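Local coordinates for protein yjcS (Bacillus subtilis, PDB 1Q8B) that is of unknown function but belongs to the antibiotic biosynthesis monooxygenase family and probably has a catalytic role, at residues Thr42-Tyr54 and Met64-His78. Sequence-based numbering, arbitrary orientation.
Sequences TNKEEGCITFHAY and MLWEIWENEEAVKIH
Strands 50-54 and 64-69 run antiparallel, their axes 4.6 Å apart at closest, with Thr-50/Ile-68, His-52/Trp-66 and Tyr-54/Met-64 as hydrogen-bonded pairs. At a classic beta bulge Ile-49 N (2.9 Å) and Thr-50 N both donate to Ile-68 O, from the same face of its carbonyl plane. Beyond it, Gly-47 O accepts from Glu-70 N. On the face bearing His-52, Tyr-54 and Trp-66, the Tyr-54 edge brings CE2 3.7 Å from Trp-66 CZ2, a T-shaped pair with planes at 70°. Selenomethionine Met-64 lays CB over a Tyr-54 face, a CH-pi contact. On the other face, Glu-67 runs alongside Phe-51, and its OE1, in the indole plane, accepts from Trp-69 NE1 (3.0 Å) through the anti lone pair; Cys-48 SG sits over that indole's six-membered ring. The extended Glu-45 chain carries its carboxylate to the His-78 imidazole edge, where ND1 donates nearly straight (170°) to the syn side of OE1 (2.8 Å); His-83 also bonds this oxygen. A water donates to Glu-45 OE2 and Ala-74 O, tying the loop to helix 72-78. The hairpin places 48-55 at the edge of the chain's four-stranded antiparallel sheet, within the ferredoxin-like alpha+beta fold of dimeric alpha-beta barrel proteins.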
ATOM      1  N   THR A  42      -0.679  -3.400  11.806  1.00 23.90           N
ATOM      2  CA  THR A  42      -1.769  -3.031  10.900  1.00 23.53           C
ATOM      3  C   THR A  42      -3.048  -2.661  11.657  1.00 22.79           C
ATOM      4  O   THR A  42      -3.869  -1.898  11.146  1.00 22.73           O
ATOM      5  CB  THR A  42      -2.068  -4.135   9.815  1.00 23.39           C
ATOM      6  OG1 THR A  42      -3.024  -5.069  10.308  1.00 25.67           O
ATOM      7  CG2 THR A  42      -0.815  -4.881   9.442  1.00 22.28           C
ATOM      8  N   ASN A  43      -3.223  -3.173  12.874  1.00 22.32           N
ATOM      9  CA  ASN A  43      -4.409  -2.812  13.650  1.00 22.26           C
ATOM     10  C   ASN A  43      -4.326  -1.352  14.084  1.00 22.40           C
ATOM     11  O   ASN A  43      -5.321  -0.756  14.484  1.00 22.48           O
ATOM     12  CB  ASN A  43      -4.567  -3.705  14.881  1.00 21.37           C
ATOM     13  CG  ASN A  43      -5.353  -4.972  14.582  1.00 21.38           C
ATOM     14  OD1 ASN A  43      -4.784  -6.054  14.451  1.00 21.94           O
ATOM     15  ND2 ASN A  43      -6.668  -4.838  14.458  1.00 20.08           N
ATOM     16  N   LYS A  44      -3.132  -0.779  13.998  1.00 23.43           N
ATOM     17  CA  LYS A  44      -2.930   0.617  14.363  1.00 24.61           C
ATOM     18  C   LYS A  44      -3.156   1.534  13.163  1.00 24.75           C
ATOM     19  O   LYS A  44      -3.241   2.751  13.326  1.00 25.18           O
ATOM     20  CB  LYS A  44      -1.513   0.844  14.888  1.00 25.51           C
ATOM     21  CG  LYS A  44      -1.168   0.120  16.175  1.00 27.07           C
ATOM     22  CD  LYS A  44       0.307   0.332  16.483  1.00 28.54           C
ATOM     23  CE  LYS A  44       0.780  -0.467  17.675  1.00 29.66           C
ATOM     24  NZ  LYS A  44       2.263  -0.338  17.821  1.00 31.24           N
ATOM     25  N   GLU A  45      -3.228   0.961  11.960  1.00 24.43           N
ATOM     26  CA  GLU A  45      -3.461   1.771  10.769  1.00 24.41           C
ATOM     27  C   GLU A  45      -4.833   2.396  10.934  1.00 25.29           C
ATOM     28  O   GLU A  45      -5.766   1.750  11.417  1.00 24.85           O
ATOM     29  CB  GLU A  45      -3.448   0.921   9.501  1.00 23.59           C
ATOM     30  CG  GLU A  45      -2.151   0.175   9.253  1.00 23.12           C
ATOM     31  CD  GLU A  45      -2.187  -0.636   7.966  1.00 22.48           C
ATOM     32  OE1 GLU A  45      -1.318  -1.519   7.794  1.00 22.22           O
ATOM     33  OE2 GLU A  45      -3.081  -0.388   7.126  1.00 21.74           O
ATOM     34  N   GLU A  46      -4.948   3.656  10.534  1.00 25.89           N
ATOM     35  CA  GLU A  46      -6.197   4.384  10.655  1.00 26.98           C
ATOM     36  C   GLU A  46      -7.397   3.696  10.007  1.00 26.24           C
ATOM     37  O   GLU A  46      -8.464   3.597  10.617  1.00 25.77           O
ATOM     38  CB  GLU A  46      -6.028   5.781  10.064  1.00 29.79           C
ATOM     39  CG  GLU A  46      -6.609   6.860  10.943  1.00 34.97           C
ATOM     40  CD  GLU A  46      -6.056   6.788  12.354  1.00 38.28           C
ATOM     41  OE1 GLU A  46      -4.814   6.838  12.501  1.00 40.64           O
ATOM     42  OE2 GLU A  46      -6.855   6.678  13.314  1.00 40.19           O
ATOM     43  N   GLY A  47      -7.218   3.219   8.777  1.00 25.24           N
ATOM     44  CA  GLY A  47      -8.307   2.573   8.062  1.00 24.53           C
ATOM     45  C   GLY A  47      -8.632   1.131   8.415  1.00 24.23           C
ATOM     46  O   GLY A  47      -9.558   0.552   7.853  1.00 24.46           O
ATOM     47  N   CYS A  48      -7.891   0.543   9.347  1.00 23.72           N
ATOM     48  CA  CYS A  48      -8.130  -0.845   9.737  1.00 23.06           C
ATOM     49  C   CYS A  48      -9.114  -1.012  10.896  1.00 22.42           C
ATOM     50  O   CYS A  48      -8.865  -0.542  12.001  1.00 22.57           O
ATOM     51  CB  CYS A  48      -6.806  -1.513  10.114  1.00 22.95           C
ATOM     52  SG  CYS A  48      -6.955  -3.263  10.539  1.00 22.84           S
ATOM     53  N   ILE A  49     -10.239  -1.673  10.637  1.00 21.93           N
ATOM     54  CA  ILE A  49     -11.224  -1.923  11.684  1.00 21.57           C
ATOM     55  C   ILE A  49     -10.730  -3.163  12.435  1.00 21.67           C
ATOM     56  O   ILE A  49     -10.670  -3.164  13.659  1.00 22.45           O
ATOM     57  CB  ILE A  49     -12.639  -2.166  11.093  1.00 21.73           C
ATOM     58  CG1 ILE A  49     -13.186  -0.863  10.512  1.00 21.40           C
ATOM     59  CG2 ILE A  49     -13.584  -2.677  12.168  1.00 21.33           C
ATOM     60  CD1 ILE A  49     -14.488  -1.024   9.748  1.00 21.88           C
ATOM     61  N   THR A  50     -10.373  -4.217  11.705  1.00 21.18           N
ATOM     62  CA  THR A  50      -9.835  -5.420  12.333  1.00 21.55           C
ATOM     63  C   THR A  50      -8.904  -6.171  11.378  1.00 20.04           C
ATOM     64  O   THR A  50      -9.062  -6.121  10.160  1.00 20.30           O
ATOM     65  CB  THR A  50     -10.950  -6.415  12.812  1.00 23.22           C
ATOM     66  OG1 THR A  50     -11.613  -6.986  11.682  1.00 26.58           O
ATOM     67  CG2 THR A  50     -11.970  -5.717  13.677  1.00 24.29           C
ATOM     68  N   PHE A  51      -7.916  -6.845  11.949  1.00 18.54           N
ATOM     69  CA  PHE A  51      -6.970  -7.642  11.188  1.00 17.88           C
ATOM     70  C   PHE A  51      -6.485  -8.718  12.143  1.00 17.66           C
ATOM     71  O   PHE A  51      -5.965  -8.411  13.216  1.00 17.33           O
ATOM     72  CB  PHE A  51      -5.773  -6.809  10.723  1.00 17.60           C
ATOM     73  CG  PHE A  51      -4.831  -7.555   9.802  1.00 17.63           C
ATOM     74  CD1 PHE A  51      -4.951  -7.447   8.420  1.00 17.13           C
ATOM     75  CD2 PHE A  51      -3.830  -8.378  10.323  1.00 17.38           C
ATOM     76  CE1 PHE A  51      -4.086  -8.143   7.565  1.00 17.29           C
ATOM     77  CE2 PHE A  51      -2.962  -9.080   9.478  1.00 17.11           C
ATOM     78  CZ  PHE A  51      -3.088  -8.962   8.097  1.00 16.93           C
ATOM     79  N   HIS A  52      -6.664  -9.976  11.764  1.00 17.29           N
ATOM     80  CA  HIS A  52      -6.238 -11.078  12.612  1.00 17.87           C
ATOM     81  C   HIS A  52      -5.711 -12.213  11.749  1.00 17.57           C
ATOM     82  O   HIS A  52      -6.319 -12.577  10.745  1.00 17.83           O
ATOM     83  CB  HIS A  52      -7.414 -11.561  13.471  1.00 18.56           C
ATOM     84  CG  HIS A  52      -7.048 -12.609  14.478  1.00 19.06           C
ATOM     85  ND1 HIS A  52      -6.065 -12.422  15.426  1.00 18.96           N
ATOM     86  CD2 HIS A  52      -7.548 -13.851  14.694  1.00 19.37           C
ATOM     87  CE1 HIS A  52      -5.975 -13.501  16.182  1.00 19.21           C
ATOM     88  NE2 HIS A  52      -6.863 -14.383  15.760  1.00 18.95           N
ATOM     89  N   ALA A  53      -4.571 -12.760  12.144  1.00 17.48           N
ATOM     90  CA  ALA A  53      -3.951 -13.850  11.409  1.00 17.83           C
ATOM     91  C   ALA A  53      -3.787 -15.062  12.323  1.00 18.23           C
ATOM     92  O   ALA A  53      -3.476 -14.910  13.505  1.00 18.68           O
ATOM     93  CB  ALA A  53      -2.587 -13.409  10.879  1.00 17.31           C
ATOM     94  N   TYR A  54      -4.009 -16.259  11.781  1.00 17.32           N
ATOM     95  CA  TYR A  54      -3.851 -17.470  12.566  1.00 17.25           C
ATOM     96  C   TYR A  54      -3.568 -18.639  11.631  1.00 17.60           C
ATOM     97  O   TYR A  54      -4.011 -18.657  10.482  1.00 16.91           O
ATOM     98  CB  TYR A  54      -5.095 -17.721  13.429  1.00 16.35           C
ATOM     99  CG  TYR A  54      -6.267 -18.324  12.704  1.00 15.56           C
ATOM    100  CD1 TYR A  54      -6.360 -19.704  12.512  1.00 15.74           C
ATOM    101  CD2 TYR A  54      -7.291 -17.517  12.221  1.00 15.85           C
ATOM    102  CE1 TYR A  54      -7.456 -20.272  11.854  1.00 16.26           C
ATOM    103  CE2 TYR A  54      -8.384 -18.065  11.567  1.00 16.31           C
ATOM    104  CZ  TYR A  54      -8.464 -19.444  11.383  1.00 16.35           C
ATOM    105  OH  TYR A  54      -9.548 -19.979  10.725  1.00 16.02           O
HETATM  106  N   MSE A  64      -4.586 -18.199   7.840  1.00 19.77           N
HETATM  107  CA  MSE A  64      -5.854 -17.560   7.539  1.00 20.11           C
HETATM  108  C   MSE A  64      -5.888 -16.106   7.994  1.00 19.38           C
HETATM  109  O   MSE A  64      -5.357 -15.776   9.056  1.00 18.67           O
HETATM  110  CB  MSE A  64      -6.988 -18.324   8.209  1.00 22.23           C
HETATM  111  CG  MSE A  64      -8.368 -17.885   7.761  1.00 25.75           C
HETATM  112 SE   MSE A  64      -8.915 -18.543   6.008  1.00 34.57          SE
HETATM  113  CE  MSE A  64      -8.454 -20.409   6.233  1.00 25.39           C
ATOM    114  N   LEU A  65      -6.515 -15.244   7.191  1.00 18.11           N
ATOM    115  CA  LEU A  65      -6.627 -13.825   7.530  1.00 16.89           C
ATOM    116  C   LEU A  65      -8.079 -13.357   7.569  1.00 16.16           C
ATOM    117  O   LEU A  65      -8.853 -13.607   6.647  1.00 15.82           O
ATOM    118  CB  LEU A  65      -5.860 -12.955   6.519  1.00 17.28           C
ATOM    119  CG  LEU A  65      -4.358 -13.171   6.271  1.00 17.16           C
ATOM    120  CD1 LEU A  65      -3.888 -12.191   5.192  1.00 17.53           C
ATOM    121  CD2 LEU A  65      -3.558 -12.966   7.561  1.00 16.12           C
ATOM    122  N   TRP A  66      -8.436 -12.687   8.660  1.00 16.28           N
ATOM    123  CA  TRP A  66      -9.773 -12.125   8.851  1.00 16.51           C
ATOM    124  C   TRP A  66      -9.530 -10.627   8.847  1.00 16.81           C
ATOM    125  O   TRP A  66      -8.802 -10.129   9.706  1.00 16.76           O
ATOM    126  CB  TRP A  66     -10.363 -12.522  10.211  1.00 16.29           C
ATOM    127  CG  TRP A  66     -10.745 -13.971  10.343  1.00 16.57           C
ATOM    128  CD1 TRP A  66     -10.903 -14.877   9.332  1.00 16.27           C
ATOM    129  CD2 TRP A  66     -11.088 -14.660  11.556  1.00 15.92           C
ATOM    130  NE1 TRP A  66     -11.325 -16.082   9.839  1.00 16.07           N
ATOM    131  CE2 TRP A  66     -11.445 -15.981  11.201  1.00 16.23           C
ATOM    132  CE3 TRP A  66     -11.127 -14.291  12.906  1.00 15.48           C
ATOM    133  CZ2 TRP A  66     -11.838 -16.938  12.151  1.00 15.48           C
ATOM    134  CZ3 TRP A  66     -11.520 -15.245  13.853  1.00 15.47           C
ATOM    135  CH2 TRP A  66     -11.870 -16.552  13.467  1.00 15.01           C
ATOM    136  N   GLU A  67     -10.132  -9.907   7.904  1.00 16.52           N
ATOM    137  CA  GLU A  67      -9.907  -8.467   7.820  1.00 16.49           C
ATOM    138  C   GLU A  67     -11.167  -7.644   7.595  1.00 16.43           C
ATOM    139  O   GLU A  67     -12.063  -8.055   6.861  1.00 16.89           O
ATOM    140  CB  GLU A  67      -8.937  -8.156   6.674  1.00 16.73           C
ATOM    141  CG  GLU A  67      -7.617  -8.919   6.701  1.00 16.71           C
ATOM    142  CD  GLU A  67      -6.816  -8.749   5.413  1.00 17.33           C
ATOM    143  OE1 GLU A  67      -7.081  -7.793   4.652  1.00 16.48           O
ATOM    144  OE2 GLU A  67      -5.909  -9.566   5.162  1.00 17.61           O
ATOM    145  N   ILE A  68     -11.224  -6.480   8.238  1.00 16.64           N
ATOM    146  CA  ILE A  68     -12.328  -5.537   8.060  1.00 17.08           C
ATOM    147  C   ILE A  68     -11.675  -4.158   7.882  1.00 17.13           C
ATOM    148  O   ILE A  68     -10.860  -3.739   8.702  1.00 16.65           O
ATOM    149  CB  ILE A  68     -13.283  -5.476   9.278  1.00 17.29           C
ATOM    150  CG1 ILE A  68     -13.891  -6.850   9.560  1.00 17.45           C
ATOM    151  CG2 ILE A  68     -14.423  -4.504   8.986  1.00 17.85           C
ATOM    152  CD1 ILE A  68     -14.875  -6.835  10.717  1.00 17.18           C
ATOM    153  N   TRP A  69     -12.019  -3.463   6.804  1.00 18.05           N
ATOM    154  CA  TRP A  69     -11.442  -2.149   6.541  1.00 19.06           C
ATOM    155  C   TRP A  69     -12.522  -1.087   6.375  1.00 20.30           C
ATOM    156  O   TRP A  69     -13.673  -1.407   6.071  1.00 20.38           O
ATOM    157  CB  TRP A  69     -10.593  -2.178   5.266  1.00 18.33           C
ATOM    158  CG  TRP A  69      -9.567  -3.261   5.229  1.00 18.10           C
ATOM    159  CD1 TRP A  69      -9.738  -4.538   4.770  1.00 17.84           C
ATOM    160  CD2 TRP A  69      -8.202  -3.165   5.655  1.00 17.43           C
ATOM    161  NE1 TRP A  69      -8.562  -5.240   4.881  1.00 17.80           N
ATOM    162  CE2 TRP A  69      -7.603  -4.423   5.420  1.00 17.24           C
ATOM    163  CE3 TRP A  69      -7.426  -2.135   6.211  1.00 17.05           C
ATOM    164  CZ2 TRP A  69      -6.261  -4.682   5.721  1.00 16.99           C
ATOM    165  CZ3 TRP A  69      -6.092  -2.397   6.510  1.00 17.09           C
ATOM    166  CH2 TRP A  69      -5.524  -3.661   6.264  1.00 16.97           C
ATOM    167  N   GLU A  70     -12.142   0.174   6.569  1.00 21.45           N
ATOM    168  CA  GLU A  70     -13.067   1.291   6.417  1.00 23.37           C
ATOM    169  C   GLU A  70     -13.546   1.354   4.975  1.00 23.65           C
ATOM    170  O   GLU A  70     -14.667   1.778   4.704  1.00 24.17           O
ATOM    171  CB  GLU A  70     -12.371   2.602   6.765  1.00 24.43           C
ATOM    172  CG  GLU A  70     -12.027   2.754   8.228  1.00 27.66           C
ATOM    173  CD  GLU A  70     -13.244   3.057   9.082  1.00 29.36           C
ATOM    174  OE1 GLU A  70     -14.352   3.225   8.518  1.00 30.32           O
ATOM    175  OE2 GLU A  70     -13.087   3.135  10.320  1.00 31.24           O
ATOM    176  N   ASN A  71     -12.688   0.923   4.055  1.00 23.78           N
ATOM    177  CA  ASN A  71     -13.008   0.935   2.633  1.00 24.42           C
ATOM    178  C   ASN A  71     -11.888   0.289   1.823  1.00 25.14           C
ATOM    179  O   ASN A  71     -10.874  -0.139   2.376  1.00 24.78           O
ATOM    180  CB  ASN A  71     -13.211   2.372   2.169  1.00 23.83           C
ATOM    181  CG  ASN A  71     -12.100   3.274   2.630  1.00 23.73           C
ATOM    182  OD1 ASN A  71     -10.938   3.091   2.264  1.00 23.57           O
ATOM    183  ND2 ASN A  71     -12.442   4.246   3.453  1.00 23.55           N
ATOM    184  N   GLU A  72     -12.078   0.223   0.512  1.00 26.12           N
ATOM    185  CA  GLU A  72     -11.096  -0.379  -0.370  1.00 28.02           C
ATOM    186  C   GLU A  72      -9.747   0.324  -0.415  1.00 28.24           C
ATOM    187  O   GLU A  72      -8.719  -0.339  -0.576  1.00 28.90           O
ATOM    188  CB  GLU A  72     -11.657  -0.478  -1.783  1.00 29.82           C
ATOM    189  CG  GLU A  72     -12.677  -1.569  -1.934  1.00 33.42           C
ATOM    190  CD  GLU A  72     -13.345  -1.552  -3.287  1.00 35.69           C
ATOM    191  OE1 GLU A  72     -12.618  -1.473  -4.304  1.00 37.69           O
ATOM    192  OE2 GLU A  72     -14.593  -1.625  -3.331  1.00 36.27           O
ATOM    193  N   GLU A  73      -9.735   1.649  -0.288  1.00 28.11           N
ATOM    194  CA  GLU A  73      -8.467   2.377  -0.328  1.00 28.54           C
ATOM    195  C   GLU A  73      -7.604   2.022   0.873  1.00 27.00           C
ATOM    196  O   GLU A  73      -6.380   1.983   0.766  1.00 27.36           O
ATOM    197  CB  GLU A  73      -8.678   3.898  -0.354  1.00 30.88           C
ATOM    198  CG  GLU A  73      -9.628   4.388  -1.422  1.00 35.15           C
ATOM    199  CD  GLU A  73     -11.063   4.417  -0.931  1.00 37.91           C
ATOM    200  OE1 GLU A  73     -11.352   5.212  -0.004  1.00 39.54           O
ATOM    201  OE2 GLU A  73     -11.896   3.648  -1.464  1.00 39.12           O
ATOM    202  N   ALA A  74      -8.241   1.765   2.015  1.00 24.73           N
ATOM    203  CA  ALA A  74      -7.501   1.411   3.223  1.00 23.52           C
ATOM    204  C   ALA A  74      -6.648   0.166   2.973  1.00 22.35           C
ATOM    205  O   ALA A  74      -5.536   0.051   3.488  1.00 22.05           O
ATOM    206  CB  ALA A  74      -8.465   1.172   4.383  1.00 22.88           C
ATOM    207  N   VAL A  75      -7.172  -0.760   2.177  1.00 21.86           N
ATOM    208  CA  VAL A  75      -6.453  -1.990   1.845  1.00 21.67           C
ATOM    209  C   VAL A  75      -5.204  -1.652   1.036  1.00 21.59           C
ATOM    210  O   VAL A  75      -4.124  -2.175   1.295  1.00 21.18           O
ATOM    211  CB  VAL A  75      -7.331  -2.963   1.009  1.00 21.63           C
ATOM    212  CG1 VAL A  75      -6.532  -4.205   0.644  1.00 21.92           C
ATOM    213  CG2 VAL A  75      -8.567  -3.355   1.790  1.00 21.26           C
ATOM    214  N   LYS A  76      -5.360  -0.775   0.047  1.00 21.80           N
ATOM    215  CA  LYS A  76      -4.242  -0.363  -0.786  1.00 21.91           C
ATOM    216  C   LYS A  76      -3.214   0.403   0.042  1.00 20.89           C
ATOM    217  O   LYS A  76      -2.013   0.183  -0.102  1.00 20.54           O
ATOM    218  CB  LYS A  76      -4.753   0.478  -1.960  1.00 23.58           C
ATOM    219  CG  LYS A  76      -5.478  -0.379  -2.992  1.00 27.23           C
ATOM    220  CD  LYS A  76      -6.183   0.426  -4.067  1.00 29.41           C
ATOM    221  CE  LYS A  76      -6.821  -0.515  -5.082  1.00 31.20           C
ATOM    222  NZ  LYS A  76      -7.696   0.199  -6.054  1.00 33.79           N
ATOM    223  N   ILE A  77      -3.688   1.291   0.916  1.00 20.22           N
ATOM    224  CA  ILE A  77      -2.793   2.059   1.788  1.00 20.00           C
ATOM    225  C   ILE A  77      -1.996   1.083   2.653  1.00 19.73           C
ATOM    226  O   ILE A  77      -0.799   1.268   2.884  1.00 19.28           O
ATOM    227  CB  ILE A  77      -3.589   3.030   2.695  1.00 19.88           C
ATOM    228  CG1 ILE A  77      -4.052   4.236   1.876  1.00 20.62           C
ATOM    229  CG2 ILE A  77      -2.732   3.489   3.859  1.00 20.05           C
ATOM    230  CD1 ILE A  77      -4.984   5.161   2.611  1.00 20.50           C
ATOM    231  N   HIS A  78      -2.677   0.042   3.121  1.00 19.00           N
ATOM    232  CA  HIS A  78      -2.060  -0.998   3.932  1.00 18.61           C
ATOM    233  C   HIS A  78      -0.813  -1.575   3.260  1.00 18.91           C
ATOM    234  O   HIS A  78       0.204  -1.801   3.919  1.00 18.82           O
ATOM    235  CB  HIS A  78      -3.075  -2.122   4.170  1.00 18.53           C
ATOM    236  CG  HIS A  78      -2.477  -3.396   4.693  1.00 17.38           C
ATOM    237  ND1 HIS A  78      -1.782  -3.466   5.882  1.00 17.52           N
ATOM    238  CD2 HIS A  78      -2.505  -4.656   4.201  1.00 16.90           C
ATOM    239  CE1 HIS A  78      -1.409  -4.715   6.100  1.00 16.90           C
ATOM    240  NE2 HIS A  78      -1.836  -5.458   5.094  1.00 16.93           N
TER
HETATM  241  O   HOH W   1      -4.993   1.019   5.962  1.00 22.82           O